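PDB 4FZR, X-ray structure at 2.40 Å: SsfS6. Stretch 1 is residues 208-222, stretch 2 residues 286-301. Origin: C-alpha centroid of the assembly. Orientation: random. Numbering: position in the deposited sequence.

Stretch 1 208-222: VPYNGRNDQVPSWVF
Stretch 2, residues 286-301: VLAAGQFPLSAIMPAC

Stretch 1 runs as an irregular chain from Val208 to Pro218 and closes in a weakly bonded helical turn at 219-222; stretch 2 begins as a strand at Val286, passes through a loop to Pro293 and enters a helix at Leu294. CA-CA distances set the register: Pro209-Ser295 6.2 Å, Asn211-Leu294 6.1 Å, Val217-Ala296 6.5 Å and Val221-Ala300 5.3 Å. The last two pairs advance together along both chains, whereas the first two run in opposite senses, so there is no single ladder. The contact buries 737 Å², both sides summed, and most of the close side-chain pairs are apolar.

Leu287 (t, chi2 73°) lays CD2 over one face of the Trp220 indole, 3.8 Å from the five-membered ring centroid and 18° off its normal, a CH-pi contact. The small Ala288 methyl, CB, packs against the indole 3.6 Å from Trp220 CZ2. Gly290, at phi/psi 145/173, adopts angles that would jam a CB against the preceding carbonyl. Phe292 (m, chi2 -71°) offers its pi face to the C-H edge of Trp220 (p, chi2 -87°), with six-membered ring centroids 5.4 Å apart and planes at 83°; Phe292 CD1 is 3.7 Å from Pro218 CG.

Pro293 occupies the N-cap position, its O starting the helix by accepting from Ala296 N (2.8 Å) and Ile297 N (2.9 Å), while its CB lies 3.3 Å from Asp215 OD2. Leu294 CB meets Asn211 CB at 4.1 Å, an aliphatic contact. Ser295 (p) packs CB 3.8 Å from Pro209 CB; its OG hydrogen-bonds water 1 at 2.9 Å, and that water accepts from Asn211 N at 3.0 Å, bridging the stretches.

Ala296 points CB toward stretch 1, 4.1 Å from Val217 CG2. Ile297 (t, t) extends CD1 to the Trp220 edge, 3.3 Å from Trp220 CH2. Past the 3-10 segment at 298-299, Ala300 N bonds Ile297 O (3.0 Å), and Ala300 CB lies 3.9 Å from CG1 of Val221 (t), which also abuts Ala296 O at 3.3 Å.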

# COMPACT_ATOMS: atom_id res chain seq x y z
N VAL A 208 1.66 -12.43 4.91
CA VAL A 208 2.50 -11.55 4.12
C VAL A 208 2.97 -10.41 5.03
O VAL A 208 2.15 -9.66 5.56
CB VAL A 208 1.76 -11.00 2.89
CG1 VAL A 208 2.60 -9.94 2.17
CG2 VAL A 208 1.39 -12.14 1.94
N PRO A 209 4.29 -10.29 5.23
CA PRO A 209 4.79 -9.29 6.18
C PRO A 209 4.57 -7.85 5.73
O PRO A 209 4.82 -7.51 4.57
CB PRO A 209 6.30 -9.59 6.25
CG PRO A 209 6.46 -10.98 5.70
CD PRO A 209 5.37 -11.14 4.70
N TYR A 210 4.09 -7.01 6.64
CA TYR A 210 4.17 -5.57 6.45
C TYR A 210 4.66 -4.90 7.73
O TYR A 210 3.95 -4.84 8.73
CB TYR A 210 2.83 -4.97 6.04
CG TYR A 210 2.93 -3.47 5.84
CD1 TYR A 210 3.59 -2.95 4.74
CD2 TYR A 210 2.39 -2.59 6.76
CE1 TYR A 210 3.71 -1.58 4.56
CE2 TYR A 210 2.49 -1.22 6.59
CZ TYR A 210 3.15 -0.73 5.49
OH TYR A 210 3.27 0.63 5.31
N ASN A 211 5.89 -4.39 7.67
CA ASN A 211 6.49 -3.72 8.82
C ASN A 211 6.96 -2.32 8.45
O ASN A 211 7.56 -1.63 9.27
CB ASN A 211 7.69 -4.52 9.34
CG ASN A 211 7.48 -6.03 9.26
OD1 ASN A 211 7.94 -6.68 8.33
ND2 ASN A 211 6.79 -6.58 10.26
N GLY A 212 6.66 -1.90 7.23
CA GLY A 212 7.30 -0.74 6.64
C GLY A 212 6.75 0.61 7.07
O GLY A 212 5.61 0.70 7.53
N ARG A 213 7.59 1.64 6.95
CA ARG A 213 7.12 3.03 6.92
C ARG A 213 7.82 3.71 5.74
O ARG A 213 7.30 3.69 4.62
CB ARG A 213 7.43 3.78 8.22
CG ARG A 213 7.11 5.28 8.12
CD ARG A 213 7.15 5.97 9.48
NE ARG A 213 8.52 6.20 9.94
CZ ARG A 213 9.12 7.39 10.01
NH1 ARG A 213 8.49 8.49 9.64
NH2 ARG A 213 10.37 7.48 10.45
N ASN A 214 8.99 4.28 5.99
CA ASN A 214 9.84 4.79 4.92
C ASN A 214 10.80 3.69 4.49
O ASN A 214 10.68 2.55 4.95
CB ASN A 214 10.58 6.06 5.36
CG ASN A 214 9.79 7.33 5.06
OD1 ASN A 214 8.78 7.62 5.71
ND2 ASN A 214 10.26 8.10 4.08
N ASP A 215 11.74 3.99 3.59
CA ASP A 215 12.51 2.93 2.97
C ASP A 215 13.70 3.38 2.14
O ASP A 215 13.70 4.43 1.52
CB ASP A 215 11.58 2.17 2.01
CG ASP A 215 11.92 0.71 1.88
OD1 ASP A 215 12.94 0.39 1.24
OD2 ASP A 215 11.15 -0.12 2.40
N GLN A 216 14.72 2.53 2.15
CA GLN A 216 15.67 2.41 1.05
C GLN A 216 16.48 1.17 1.38
O GLN A 216 17.45 1.25 2.13
CB GLN A 216 16.58 3.62 0.90
CG GLN A 216 17.71 3.31 -0.06
CD GLN A 216 18.41 4.55 -0.58
OE1 GLN A 216 17.84 5.64 -0.63
NE2 GLN A 216 19.66 4.38 -0.97
N VAL A 217 16.03 0.04 0.86
CA VAL A 217 16.69 -1.24 1.13
C VAL A 217 18.19 -1.02 1.10
O VAL A 217 18.80 -0.99 0.03
CB VAL A 217 16.32 -2.32 0.10
CG1 VAL A 217 16.85 -3.67 0.53
CG2 VAL A 217 14.80 -2.39 -0.11
N PRO A 218 18.81 -0.86 2.29
CA PRO A 218 20.19 -0.39 2.36
C PRO A 218 21.15 -1.21 1.52
O PRO A 218 20.85 -2.35 1.15
CB PRO A 218 20.53 -0.49 3.86
CG PRO A 218 19.49 -1.36 4.45
CD PRO A 218 18.26 -1.20 3.61
N SER A 219 22.31 -0.63 1.22
CA SER A 219 23.30 -1.26 0.36
C SER A 219 23.52 -2.72 0.72
O SER A 219 23.15 -3.62 -0.02
CB SER A 219 24.62 -0.50 0.46
OG SER A 219 25.67 -1.20 -0.19
N TRP A 220 24.13 -2.93 1.89
CA TRP A 220 24.57 -4.26 2.33
C TRP A 220 23.54 -5.38 2.17
O TRP A 220 23.92 -6.55 2.09
CB TRP A 220 25.05 -4.20 3.78
CG TRP A 220 24.21 -3.33 4.67
CD1 TRP A 220 24.34 -1.99 4.87
CD2 TRP A 220 23.12 -3.75 5.49
NE1 TRP A 220 23.40 -1.54 5.76
CE2 TRP A 220 22.63 -2.61 6.16
CE3 TRP A 220 22.50 -4.98 5.73
CZ2 TRP A 220 21.56 -2.66 7.04
CZ3 TRP A 220 21.43 -5.03 6.61
CH2 TRP A 220 20.97 -3.87 7.26
N VAL A 221 22.26 -5.04 2.13
CA VAL A 221 21.23 -6.07 2.00
C VAL A 221 21.35 -6.80 0.67
O VAL A 221 21.12 -8.01 0.59
CB VAL A 221 19.81 -5.48 2.10
CG1 VAL A 221 18.77 -6.58 2.00
CG2 VAL A 221 19.65 -4.71 3.40
N PHE A 222 21.71 -6.07 -0.38
CA PHE A 222 21.82 -6.65 -1.72
C PHE A 222 23.22 -7.21 -1.98
O PHE A 222 23.41 -7.99 -2.92
CB PHE A 222 21.47 -5.61 -2.78
CG PHE A 222 20.06 -5.08 -2.68
CD1 PHE A 222 18.98 -5.91 -2.89
CD2 PHE A 222 19.83 -3.74 -2.41
CE1 PHE A 222 17.68 -5.42 -2.81
CE2 PHE A 222 18.53 -3.24 -2.33
CZ PHE A 222 17.46 -4.09 -2.53
N VAL A 286 28.86 -3.79 15.17
CA VAL A 286 27.56 -3.47 14.61
C VAL A 286 27.74 -2.69 13.31
O VAL A 286 28.53 -1.75 13.25
CB VAL A 286 26.66 -2.69 15.60
CG1 VAL A 286 27.11 -2.93 17.04
CG2 VAL A 286 26.64 -1.20 15.28
N LEU A 287 27.02 -3.09 12.27
CA LEU A 287 27.19 -2.50 10.94
C LEU A 287 26.28 -1.30 10.70
O LEU A 287 26.66 -0.36 10.01
CB LEU A 287 26.94 -3.56 9.86
CG LEU A 287 27.10 -3.06 8.43
CD1 LEU A 287 28.58 -2.84 8.10
CD2 LEU A 287 26.44 -4.00 7.43
N ALA A 288 25.07 -1.33 11.26
CA ALA A 288 24.04 -0.37 10.88
C ALA A 288 23.26 0.18 12.06
O ALA A 288 23.13 -0.47 13.10
CB ALA A 288 23.10 -1.01 9.87
N ALA A 289 22.71 1.38 11.88
CA ALA A 289 22.01 2.08 12.95
C ALA A 289 20.81 2.85 12.41
O ALA A 289 20.97 3.89 11.77
CB ALA A 289 22.96 3.03 13.66
N GLY A 290 19.62 2.35 12.69
CA GLY A 290 18.40 3.04 12.30
C GLY A 290 17.28 2.10 11.89
O GLY A 290 17.48 0.89 11.78
N GLN A 291 16.10 2.66 11.67
CA GLN A 291 14.94 1.88 11.28
C GLN A 291 15.10 1.38 9.85
O GLN A 291 15.34 2.16 8.93
CB GLN A 291 13.66 2.70 11.41
CG GLN A 291 12.38 1.89 11.23
CD GLN A 291 12.23 0.79 12.27
OE1 GLN A 291 12.52 -0.38 12.00
NE2 GLN A 291 11.78 1.16 13.46
N PHE A 292 14.96 0.07 9.66
CA PHE A 292 15.08 -0.54 8.35
C PHE A 292 13.80 -1.27 7.97
O PHE A 292 13.05 -1.71 8.85
CB PHE A 292 16.26 -1.51 8.32
CG PHE A 292 17.59 -0.86 8.56
CD1 PHE A 292 18.15 -0.04 7.60
CD2 PHE A 292 18.27 -1.07 9.75
CE1 PHE A 292 19.37 0.56 7.82
CE2 PHE A 292 19.49 -0.46 9.97
CZ PHE A 292 20.04 0.36 9.00
N PRO A 293 13.54 -1.41 6.66
CA PRO A 293 12.42 -2.24 6.24
C PRO A 293 12.65 -3.68 6.70
O PRO A 293 13.35 -4.44 6.02
CB PRO A 293 12.45 -2.14 4.71
CG PRO A 293 13.87 -1.79 4.39
CD PRO A 293 14.33 -0.92 5.52
N LEU A 294 12.08 -4.03 7.85
CA LEU A 294 12.42 -5.29 8.51
C LEU A 294 12.19 -6.48 7.59
O LEU A 294 12.99 -7.42 7.57
CB LEU A 294 11.63 -5.44 9.81
CG LEU A 294 12.22 -6.44 10.81
CD1 LEU A 294 13.69 -6.15 11.08
CD2 LEU A 294 11.43 -6.43 12.10
N SER A 295 11.09 -6.45 6.83
CA SER A 295 10.77 -7.51 5.88
C SER A 295 11.70 -7.57 4.67
O SER A 295 11.75 -8.58 3.97
CB SER A 295 9.31 -7.39 5.42
OG SER A 295 8.96 -6.06 5.07
N ALA A 296 12.43 -6.48 4.42
CA ALA A 296 13.34 -6.43 3.27
C ALA A 296 14.78 -6.70 3.69
O ALA A 296 15.61 -7.10 2.87
CB ALA A 296 13.23 -5.08 2.58
N ILE A 297 15.07 -6.46 4.96
CA ILE A 297 16.40 -6.69 5.52
C ILE A 297 16.54 -8.14 5.97
O ILE A 297 17.65 -8.65 6.13
CB ILE A 297 16.64 -5.77 6.74
CG1 ILE A 297 18.05 -5.97 7.30
CG2 ILE A 297 15.62 -6.05 7.82
CD1 ILE A 297 18.27 -5.29 8.63
N MSE A 298 15.40 -8.81 6.15
CA MSE A 298 15.37 -10.15 6.71
C MSE A 298 16.25 -11.15 5.96
O MSE A 298 17.01 -11.90 6.58
CB MSE A 298 13.93 -10.66 6.77
CG MSE A 298 13.71 -11.79 7.75
SE MSE A 298 14.16 -11.27 9.58
CE MSE A 298 12.79 -9.91 9.87
N PRO A 299 16.16 -11.18 4.62
CA PRO A 299 16.96 -12.14 3.86
C PRO A 299 18.46 -12.01 4.12
O PRO A 299 19.20 -12.98 3.92
CB PRO A 299 16.66 -11.77 2.40
CG PRO A 299 15.33 -11.09 2.44
CD PRO A 299 15.30 -10.35 3.75
N ALA A 300 18.89 -10.84 4.58
CA ALA A 300 20.31 -10.55 4.70
C ALA A 300 20.93 -10.96 6.04
O ALA A 300 22.00 -10.49 6.39
CB ALA A 300 20.55 -9.06 4.47
N CYS A 301 20.26 -11.85 6.78
CA CYS A 301 20.80 -12.26 8.08
C CYS A 301 20.39 -13.68 8.50
O CYS A 301 19.52 -14.30 7.89
CB CYS A 301 20.41 -11.26 9.17
SG CYS A 301 18.65 -10.94 9.30
O HOH W 1 6.95 -3.91 4.93